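Local coordinates for protein NADPH-flavin oxidoreductase (Vibrio harveyi, PDB 1BKJ) that catalyses the NADPH-dependent reduction of FMN to FMNH2, supplying luciferase with the reduced flavin needed for bioluminescence, at residues G123-A136 with A150-Q162. Sequence-based numbering, arbitrary orientation.
With FMN (flavin mononucleotide), chain D.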
ATOM      1  N   GLY A 123     -17.719 -11.477  -6.156  1.00 18.67           N
ATOM      2  CA  GLY A 123     -18.261 -12.441  -5.213  1.00 17.64           C
ATOM      3  C   GLY A 123     -17.225 -13.363  -4.608  1.00 16.82           C
ATOM      4  O   GLY A 123     -17.580 -14.291  -3.890  1.00 16.59           O
ATOM      5  N   LEU A 124     -15.953 -13.123  -4.919  1.00 16.26           N
ATOM      6  CA  LEU A 124     -14.858 -13.925  -4.374  1.00 16.03           C
ATOM      7  C   LEU A 124     -14.457 -13.368  -3.006  1.00 15.96           C
ATOM      8  O   LEU A 124     -14.866 -12.266  -2.620  1.00 16.23           O
ATOM      9  CB  LEU A 124     -13.646 -13.907  -5.313  1.00 16.27           C
ATOM     10  CG  LEU A 124     -13.809 -14.477  -6.729  1.00 16.75           C
ATOM     11  CD1 LEU A 124     -12.636 -14.122  -7.610  1.00 15.95           C
ATOM     12  CD2 LEU A 124     -13.950 -15.952  -6.661  1.00 16.88           C
ATOM     13  N   GLY A 125     -13.715 -14.168  -2.258  1.00 15.33           N
ATOM     14  CA  GLY A 125     -13.253 -13.756  -0.950  1.00 14.80           C
ATOM     15  C   GLY A 125     -11.743 -13.775  -0.942  1.00 14.06           C
ATOM     16  O   GLY A 125     -11.127 -14.375  -1.818  1.00 13.58           O
ATOM     17  N   GLY A 126     -11.155 -13.144   0.068  1.00 14.07           N
ATOM     18  CA  GLY A 126      -9.710 -13.106   0.173  1.00 13.52           C
ATOM     19  C   GLY A 126      -9.148 -12.646   1.502  1.00 13.38           C
ATOM     20  O   GLY A 126      -9.884 -12.169   2.366  1.00 12.02           O
ATOM     21  N   VAL A 127      -7.835 -12.820   1.657  1.00 12.76           N
ATOM     22  CA  VAL A 127      -7.132 -12.428   2.865  1.00 12.45           C
ATOM     23  C   VAL A 127      -5.667 -12.216   2.530  1.00 12.08           C
ATOM     24  O   VAL A 127      -5.077 -12.989   1.783  1.00 11.95           O
ATOM     25  CB  VAL A 127      -7.307 -13.490   4.036  1.00 12.30           C
ATOM     26  CG1 VAL A 127      -6.703 -14.845   3.683  1.00 12.63           C
ATOM     27  CG2 VAL A 127      -6.730 -12.969   5.364  1.00 12.15           C
ATOM     28  N   TYR A 128      -5.094 -11.148   3.075  1.00 12.31           N
ATOM     29  CA  TYR A 128      -3.671 -10.861   2.883  1.00 12.26           C
ATOM     30  C   TYR A 128      -2.904 -11.802   3.812  1.00 12.50           C
ATOM     31  O   TYR A 128      -3.442 -12.208   4.847  1.00 12.39           O
ATOM     32  CB  TYR A 128      -3.338  -9.444   3.303  1.00 11.86           C
ATOM     33  CG  TYR A 128      -3.748  -8.333   2.389  1.00 11.60           C
ATOM     34  CD1 TYR A 128      -5.036  -7.785   2.458  1.00 11.23           C
ATOM     35  CD2 TYR A 128      -2.834  -7.787   1.468  1.00 10.95           C
ATOM     36  CE1 TYR A 128      -5.417  -6.706   1.628  1.00 10.79           C
ATOM     37  CE2 TYR A 128      -3.203  -6.710   0.631  1.00 10.55           C
ATOM     38  CZ  TYR A 128      -4.500  -6.181   0.723  1.00 10.84           C
ATOM     39  OH  TYR A 128      -4.891  -5.152  -0.072  1.00 10.72           O
ATOM     40  N   ILE A 129      -1.683 -12.186   3.431  1.00 11.93           N
ATOM     41  CA  ILE A 129      -0.850 -13.086   4.237  1.00 11.95           C
ATOM     42  C   ILE A 129       0.534 -12.454   4.468  1.00 12.25           C
ATOM     43  O   ILE A 129       1.455 -12.629   3.658  1.00 12.09           O
ATOM     44  CB  ILE A 129      -0.707 -14.529   3.582  1.00 12.19           C
ATOM     45  CG1 ILE A 129      -2.087 -15.171   3.294  1.00 12.39           C
ATOM     46  CG2 ILE A 129       0.148 -15.469   4.468  1.00 12.10           C
ATOM     47  CD1 ILE A 129      -2.950 -15.472   4.504  1.00 12.70           C
ATOM     48  N   GLY A 130       0.661 -11.716   5.573  1.00 11.87           N
ATOM     49  CA  GLY A 130       1.923 -11.084   5.921  1.00 12.65           C
ATOM     50  C   GLY A 130       2.819 -12.019   6.714  1.00 13.20           C
ATOM     51  O   GLY A 130       4.001 -11.725   6.921  1.00 13.71           O
ATOM     52  N   GLY A 131       2.252 -13.162   7.118  1.00 13.51           N
ATOM     53  CA  GLY A 131       2.960 -14.185   7.871  1.00 13.43           C
ATOM     54  C   GLY A 131       4.187 -14.756   7.182  1.00 13.53           C
ATOM     55  O   GLY A 131       5.076 -15.264   7.856  1.00 14.03           O
ATOM     56  N   LEU A 132       4.242 -14.649   5.853  1.00 13.35           N
ATOM     57  CA  LEU A 132       5.375 -15.109   5.048  1.00 13.56           C
ATOM     58  C   LEU A 132       6.694 -14.448   5.437  1.00 13.32           C
ATOM     59  O   LEU A 132       7.760 -15.048   5.278  1.00 12.62           O
ATOM     60  CB  LEU A 132       5.122 -14.828   3.557  1.00 14.47           C
ATOM     61  CG  LEU A 132       4.069 -15.659   2.818  1.00 15.25           C
ATOM     62  CD1 LEU A 132       3.994 -15.207   1.358  1.00 15.38           C
ATOM     63  CD2 LEU A 132       4.418 -17.139   2.911  1.00 15.17           C
ATOM     64  N   ARG A 133       6.608 -13.225   5.969  1.00 13.94           N
ATOM     65  CA  ARG A 133       7.791 -12.442   6.388  1.00 14.73           C
ATOM     66  C   ARG A 133       8.557 -13.021   7.582  1.00 15.21           C
ATOM     67  O   ARG A 133       9.759 -12.774   7.730  1.00 14.96           O
ATOM     68  CB  ARG A 133       7.440 -10.967   6.644  1.00 13.75           C
ATOM     69  CG  ARG A 133       7.119 -10.183   5.369  1.00 12.85           C
ATOM     70  CD  ARG A 133       7.237  -8.661   5.559  1.00 12.34           C
ATOM     71  NE  ARG A 133       6.442  -8.152   6.670  1.00 11.26           N
ATOM     72  CZ  ARG A 133       5.139  -7.883   6.632  1.00 11.70           C
ATOM     73  NH1 ARG A 133       4.423  -8.061   5.525  1.00 12.44           N
ATOM     74  NH2 ARG A 133       4.534  -7.465   7.731  1.00 11.64           N
ATOM     75  N   ASN A 134       7.887 -13.857   8.377  1.00 16.51           N
ATOM     76  CA  ASN A 134       8.534 -14.494   9.524  1.00 17.62           C
ATOM     77  C   ASN A 134       9.543 -15.589   9.078  1.00 17.45           C
ATOM     78  O   ASN A 134      10.466 -15.940   9.814  1.00 17.50           O
ATOM     79  CB  ASN A 134       7.482 -15.013  10.519  1.00 19.95           C
ATOM     80  CG  ASN A 134       8.036 -15.143  11.929  1.00 23.22           C
ATOM     81  OD1 ASN A 134       8.693 -14.222  12.441  1.00 24.30           O
ATOM     82  ND2 ASN A 134       7.827 -16.305  12.547  1.00 23.97           N
ATOM     83  N   SER A 135       9.392 -16.046   7.833  1.00 17.42           N
ATOM     84  CA  SER A 135      10.267 -17.036   7.191  1.00 17.85           C
ATOM     85  C   SER A 135      10.688 -16.452   5.830  1.00 17.39           C
ATOM     86  O   SER A 135      10.763 -17.172   4.830  1.00 17.67           O
ATOM     87  CB  SER A 135       9.508 -18.346   6.971  1.00 18.45           C
ATOM     88  OG  SER A 135       9.280 -19.024   8.194  1.00 22.01           O
ATOM     89  N   ALA A 136      11.001 -15.152   5.816  1.00 16.62           N
ATOM     90  CA  ALA A 136      11.372 -14.407   4.601  1.00 16.24           C
ATOM     91  C   ALA A 136      12.451 -15.004   3.692  1.00 15.93           C
ATOM     92  O   ALA A 136      12.188 -15.213   2.514  1.00 15.30           O
ATOM     93  CB  ALA A 136      11.707 -12.969   4.949  1.00 16.30           C
ATOM     94  N   ALA A 150      12.506  -8.581  -3.098  1.00 15.29           N
ATOM     95  CA  ALA A 150      12.173  -9.100  -1.760  1.00 14.63           C
ATOM     96  C   ALA A 150      10.689  -9.404  -1.628  1.00 14.11           C
ATOM     97  O   ALA A 150       9.877  -8.755  -2.268  1.00 14.23           O
ATOM     98  CB  ALA A 150      12.578  -8.108  -0.684  1.00 14.55           C
ATOM     99  N   VAL A 151      10.342 -10.389  -0.796  1.00 13.79           N
ATOM    100  CA  VAL A 151       8.943 -10.764  -0.563  1.00 13.09           C
ATOM    101  C   VAL A 151       8.333  -9.838   0.487  1.00 12.81           C
ATOM    102  O   VAL A 151       9.014  -9.450   1.439  1.00 13.09           O
ATOM    103  CB  VAL A 151       8.786 -12.292  -0.155  1.00 13.27           C
ATOM    104  CG1 VAL A 151       9.623 -12.644   1.057  1.00 14.06           C
ATOM    105  CG2 VAL A 151       7.316 -12.639   0.131  1.00 13.73           C
ATOM    106  N   LEU A 152       7.082  -9.434   0.265  1.00 12.35           N
ATOM    107  CA  LEU A 152       6.360  -8.582   1.193  1.00 12.46           C
ATOM    108  C   LEU A 152       5.166  -9.286   1.819  1.00 12.39           C
ATOM    109  O   LEU A 152       5.042  -9.317   3.036  1.00 13.10           O
ATOM    110  CB  LEU A 152       5.923  -7.284   0.529  1.00 13.05           C
ATOM    111  CG  LEU A 152       6.998  -6.233   0.257  1.00 14.94           C
ATOM    112  CD1 LEU A 152       6.303  -5.030  -0.302  1.00 15.24           C
ATOM    113  CD2 LEU A 152       7.779  -5.847   1.523  1.00 15.81           C
ATOM    114  N   PHE A 153       4.255  -9.799   0.998  1.00 11.67           N
ATOM    115  CA  PHE A 153       3.088 -10.508   1.510  1.00 11.42           C
ATOM    116  C   PHE A 153       2.460 -11.356   0.420  1.00 11.61           C
ATOM    117  O   PHE A 153       2.752 -11.179  -0.756  1.00 11.68           O
ATOM    118  CB  PHE A 153       2.033  -9.534   2.108  1.00 10.40           C
ATOM    119  CG  PHE A 153       1.589  -8.437   1.168  1.00  9.69           C
ATOM    120  CD1 PHE A 153       0.544  -8.653   0.245  1.00  9.89           C
ATOM    121  CD2 PHE A 153       2.237  -7.188   1.166  1.00  9.77           C
ATOM    122  CE1 PHE A 153       0.158  -7.658  -0.667  1.00 10.29           C
ATOM    123  CE2 PHE A 153       1.864  -6.172   0.250  1.00 10.35           C
ATOM    124  CZ  PHE A 153       0.820  -6.409  -0.670  1.00 10.82           C
ATOM    125  N   GLY A 154       1.579 -12.255   0.840  1.00 11.36           N
ATOM    126  CA  GLY A 154       0.843 -13.092  -0.081  1.00 11.62           C
ATOM    127  C   GLY A 154      -0.625 -12.689  -0.049  1.00 11.94           C
ATOM    128  O   GLY A 154      -1.012 -11.776   0.697  1.00 12.25           O
ATOM    129  N   MET A 155      -1.441 -13.350  -0.864  1.00 12.23           N
ATOM    130  CA  MET A 155      -2.876 -13.091  -0.913  1.00 12.24           C
ATOM    131  C   MET A 155      -3.618 -14.347  -1.344  1.00 12.46           C
ATOM    132  O   MET A 155      -3.299 -14.938  -2.378  1.00 11.70           O
ATOM    133  CB  MET A 155      -3.210 -11.937  -1.872  1.00 13.09           C
ATOM    134  CG  MET A 155      -4.696 -11.568  -1.884  1.00 14.32           C
ATOM    135  SD  MET A 155      -5.088 -10.223  -2.975  1.00 17.29           S
ATOM    136  CE  MET A 155      -4.591  -8.859  -1.965  1.00 17.90           C
ATOM    137  N   CYS A 156      -4.576 -14.762  -0.519  1.00 12.72           N
ATOM    138  CA  CYS A 156      -5.423 -15.916  -0.810  1.00 13.78           C
ATOM    139  C   CYS A 156      -6.693 -15.404  -1.483  1.00 14.66           C
ATOM    140  O   CYS A 156      -7.242 -14.390  -1.067  1.00 15.14           O
ATOM    141  CB  CYS A 156      -5.846 -16.641   0.470  1.00 12.99           C
ATOM    142  SG  CYS A 156      -4.534 -17.379   1.414  1.00 14.95           S
ATOM    143  N   LEU A 157      -7.118 -16.069  -2.557  1.00 15.27           N
ATOM    144  CA  LEU A 157      -8.346 -15.715  -3.273  1.00 16.31           C
ATOM    145  C   LEU A 157      -9.135 -16.998  -3.555  1.00 16.54           C
ATOM    146  O   LEU A 157      -8.546 -18.062  -3.766  1.00 16.97           O
ATOM    147  CB  LEU A 157      -8.053 -14.986  -4.607  1.00 16.62           C
ATOM    148  CG  LEU A 157      -7.378 -13.600  -4.640  1.00 16.33           C
ATOM    149  CD1 LEU A 157      -7.123 -13.161  -6.072  1.00 15.85           C
ATOM    150  CD2 LEU A 157      -8.216 -12.568  -3.874  1.00 16.55           C
ATOM    151  N   GLY A 158     -10.461 -16.897  -3.518  1.00 16.33           N
ATOM    152  CA  GLY A 158     -11.308 -18.047  -3.802  1.00 16.42           C
ATOM    153  C   GLY A 158     -12.756 -17.809  -3.432  1.00 16.34           C
ATOM    154  O   GLY A 158     -13.125 -16.724  -2.984  1.00 16.06           O
ATOM    155  N   HIS A 159     -13.578 -18.835  -3.602  1.00 16.69           N
ATOM    156  CA  HIS A 159     -14.997 -18.743  -3.266  1.00 17.19           C
ATOM    157  C   HIS A 159     -15.190 -19.009  -1.772  1.00 17.61           C
ATOM    158  O   HIS A 159     -14.732 -20.032  -1.268  1.00 17.69           O
ATOM    159  CB  HIS A 159     -15.788 -19.695  -4.144  1.00 17.05           C
ATOM    160  CG  HIS A 159     -15.789 -19.290  -5.581  1.00 16.78           C
ATOM    161  ND1 HIS A 159     -16.638 -18.326  -6.077  1.00 15.66           N
ATOM    162  CD2 HIS A 159     -15.043 -19.717  -6.628  1.00 15.95           C
ATOM    163  CE1 HIS A 159     -16.422 -18.181  -7.371  1.00 16.78           C
ATOM    164  NE2 HIS A 159     -15.458 -19.012  -7.729  1.00 16.65           N
ATOM    165  N   PRO A 160     -15.872 -18.089  -1.048  1.00 18.60           N
ATOM    166  CA  PRO A 160     -16.119 -18.197   0.398  1.00 19.23           C
ATOM    167  C   PRO A 160     -16.868 -19.417   0.909  1.00 20.05           C
ATOM    168  O   PRO A 160     -17.824 -19.868   0.271  1.00 20.60           O
ATOM    169  CB  PRO A 160     -16.946 -16.946   0.702  1.00 18.41           C
ATOM    170  CG  PRO A 160     -16.615 -16.017  -0.387  1.00 19.53           C
ATOM    171  CD  PRO A 160     -16.597 -16.916  -1.577  1.00 18.71           C
ATOM    172  N   ASP A 161     -16.410 -19.948   2.044  1.00 19.96           N
ATOM    173  CA  ASP A 161     -17.074 -21.061   2.713  1.00 20.94           C
ATOM    174  C   ASP A 161     -17.279 -20.685   4.182  1.00 21.55           C
ATOM    175  O   ASP A 161     -17.240 -21.537   5.076  1.00 22.38           O
ATOM    176  CB  ASP A 161     -16.312 -22.385   2.574  1.00 21.31           C
ATOM    177  CG  ASP A 161     -17.200 -23.609   2.841  1.00 22.20           C
ATOM    178  OD1 ASP A 161     -18.436 -23.515   2.687  1.00 22.78           O
ATOM    179  OD2 ASP A 161     -16.662 -24.670   3.195  1.00 23.91           O
ATOM    180  N   GLN A 162     -17.448 -19.384   4.410  1.00 22.48           N
ATOM    181  CA  GLN A 162     -17.720 -18.793   5.723  1.00 23.51           C
ATOM    182  C   GLN A 162     -18.247 -17.392   5.484  1.00 24.36           C
ATOM    183  O   GLN A 162     -17.950 -16.792   4.451  1.00 24.35           O
ATOM    184  CB  GLN A 162     -16.481 -18.773   6.647  1.00 23.53           C
ATOM    185  CG  GLN A 162     -15.283 -17.947   6.192  1.00 23.01           C
ATOM    186  CD  GLN A 162     -14.166 -17.880   7.235  1.00 23.06           C
ATOM    187  OE1 GLN A 162     -13.290 -17.030   7.140  1.00 22.45           O
ATOM    188  NE2 GLN A 162     -14.183 -18.783   8.217  1.00 23.61           N
TER
HETATM  189  N1  FMN D 241      -4.793 -12.379   8.186  1.00 12.32           N
HETATM  190  C2  FMN D 241      -4.456 -13.696   8.400  1.00 12.77           C
HETATM  191  O2  FMN D 241      -5.187 -14.533   8.864  1.00 13.92           O
HETATM  192  N3  FMN D 241      -3.127 -13.964   8.102  1.00 13.10           N
HETATM  193  C4  FMN D 241      -2.095 -13.017   7.830  1.00 12.97           C
HETATM  194  O4  FMN D 241      -0.956 -13.432   7.721  1.00 14.65           O
HETATM  195  C4A FMN D 241      -2.546 -11.659   7.730  1.00 12.67           C
HETATM  196  N5  FMN D 241      -1.629 -10.757   7.205  1.00 12.23           N
HETATM  197  C5A FMN D 241      -2.042  -9.479   6.800  1.00 11.50           C
HETATM  198  C6  FMN D 241      -1.116  -8.682   6.153  1.00 11.86           C
HETATM  199  C7  FMN D 241      -1.487  -7.427   5.673  1.00 11.58           C
HETATM  200  C7M FMN D 241      -0.458  -6.679   4.774  1.00 11.89           C
HETATM  201  C8  FMN D 241      -2.812  -6.953   5.893  1.00 11.79           C
HETATM  202  C8M FMN D 241      -3.264  -5.575   5.535  1.00 10.46           C
HETATM  203  C9  FMN D 241      -3.737  -7.737   6.532  1.00 11.32           C
HETATM  204  C9A FMN D 241      -3.376  -9.039   6.998  1.00 11.70           C
HETATM  205  N10 FMN D 241      -4.312  -9.961   7.596  1.00 12.66           N
HETATM  206  C10 FMN D 241      -3.930 -11.299   7.875  1.00 12.23           C
HETATM  207  C1' FMN D 241      -5.647  -9.691   7.642  1.00 12.59           C
HETATM  208  C2' FMN D 241      -6.222  -9.207   8.953  1.00 13.09           C
HETATM  209  O2' FMN D 241      -5.805  -9.696  10.157  1.00 13.30           O
HETATM  210  C3' FMN D 241      -7.328  -8.238   8.896  1.00 14.23           C
HETATM  211  O3' FMN D 241      -7.327  -7.349   7.808  1.00 14.76           O
HETATM  212  C4' FMN D 241      -8.012  -7.704  10.124  1.00 14.16           C
HETATM  213  O4' FMN D 241      -7.840  -8.354  11.361  1.00 17.45           O
HETATM  214  C5' FMN D 241      -9.143  -6.800  10.008  1.00 14.17           C
HETATM  215  O5' FMN D 241     -10.223  -7.716   9.652  1.00 14.48           O
HETATM  216  P   FMN D 241     -10.998  -7.727   8.218  1.00 14.02           P
HETATM  217  O1P FMN D 241     -11.732  -6.475   8.216  1.00 14.95           O
HETATM  218  O2P FMN D 241     -11.783  -8.984   8.280  1.00 14.16           O
HETATM  219  O3P FMN D 241      -9.999  -7.658   7.125  1.00 15.05           O
HETATM  220  O   HOH W   1     -18.440 -16.671  -4.819  1.00 25.82           O
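In the antiparallel sheet of this nitroreductase-family fold, strand 125-129, at the edge within its chain, pairs with the strand that includes G154, C156 and G158 and carries part of the FMN site. Six backbone bonds join the hydrogen-bonded pairs G125-G158, V127-C156 and I129-G154. G126 lacks a CB, which suits a backbone where its CA comes within 3.0 Å of C156 O.

Y128 and M155 form a non-hydrogen-bonded pair with side chains on the same face of the sheet, where Y128 packs on helix 98-121. The M155 chain runs extended, CG anti to the backbone N (chi1 -176°), then bends at its last torsion, laying M155 CE over one face of the Y128 ring, 3.6 Å from Y128 CE2. This is a CH-pi contact, with SD farther above the same face, a Met-aromatic arrangement. FMN C8M lies over the opposite face, and Y128 CB abuts the flavin's dimethylbenzene ring. The Y128 edge carrying CD2 and CE2 meets the face of F153 in an offset edge-to-face pair, planes at 61°; Y128 OH is hydrogen-bonded to Q113 OE1. On the other face of the sheet, I129 CG1 rests on C156 SG, an apolar contact suited to this buried face.

Next along the chain, the G130 backbone N-H points at the flavin, G130 N bonding FMN N5 at 3.0 Å; G130 has no side chain to crowd flavin C6. The G131 N-H adds a bond to O4. L152 and F153 form a classic beta bulge opposite F79, and R133, bent at chi3, donates a hydrogen bond from R133 NH1 to L152 O (2.9 Å), which lies near the guanidinium plane; R133 NE forms a salt bridge with E99 of the second subunit. At the far end, L124 CD2 makes a CH-pi contact over the H159 ring, 3.4 Å from H159 CE1, while one water bridges H159 ND1 and G123 O.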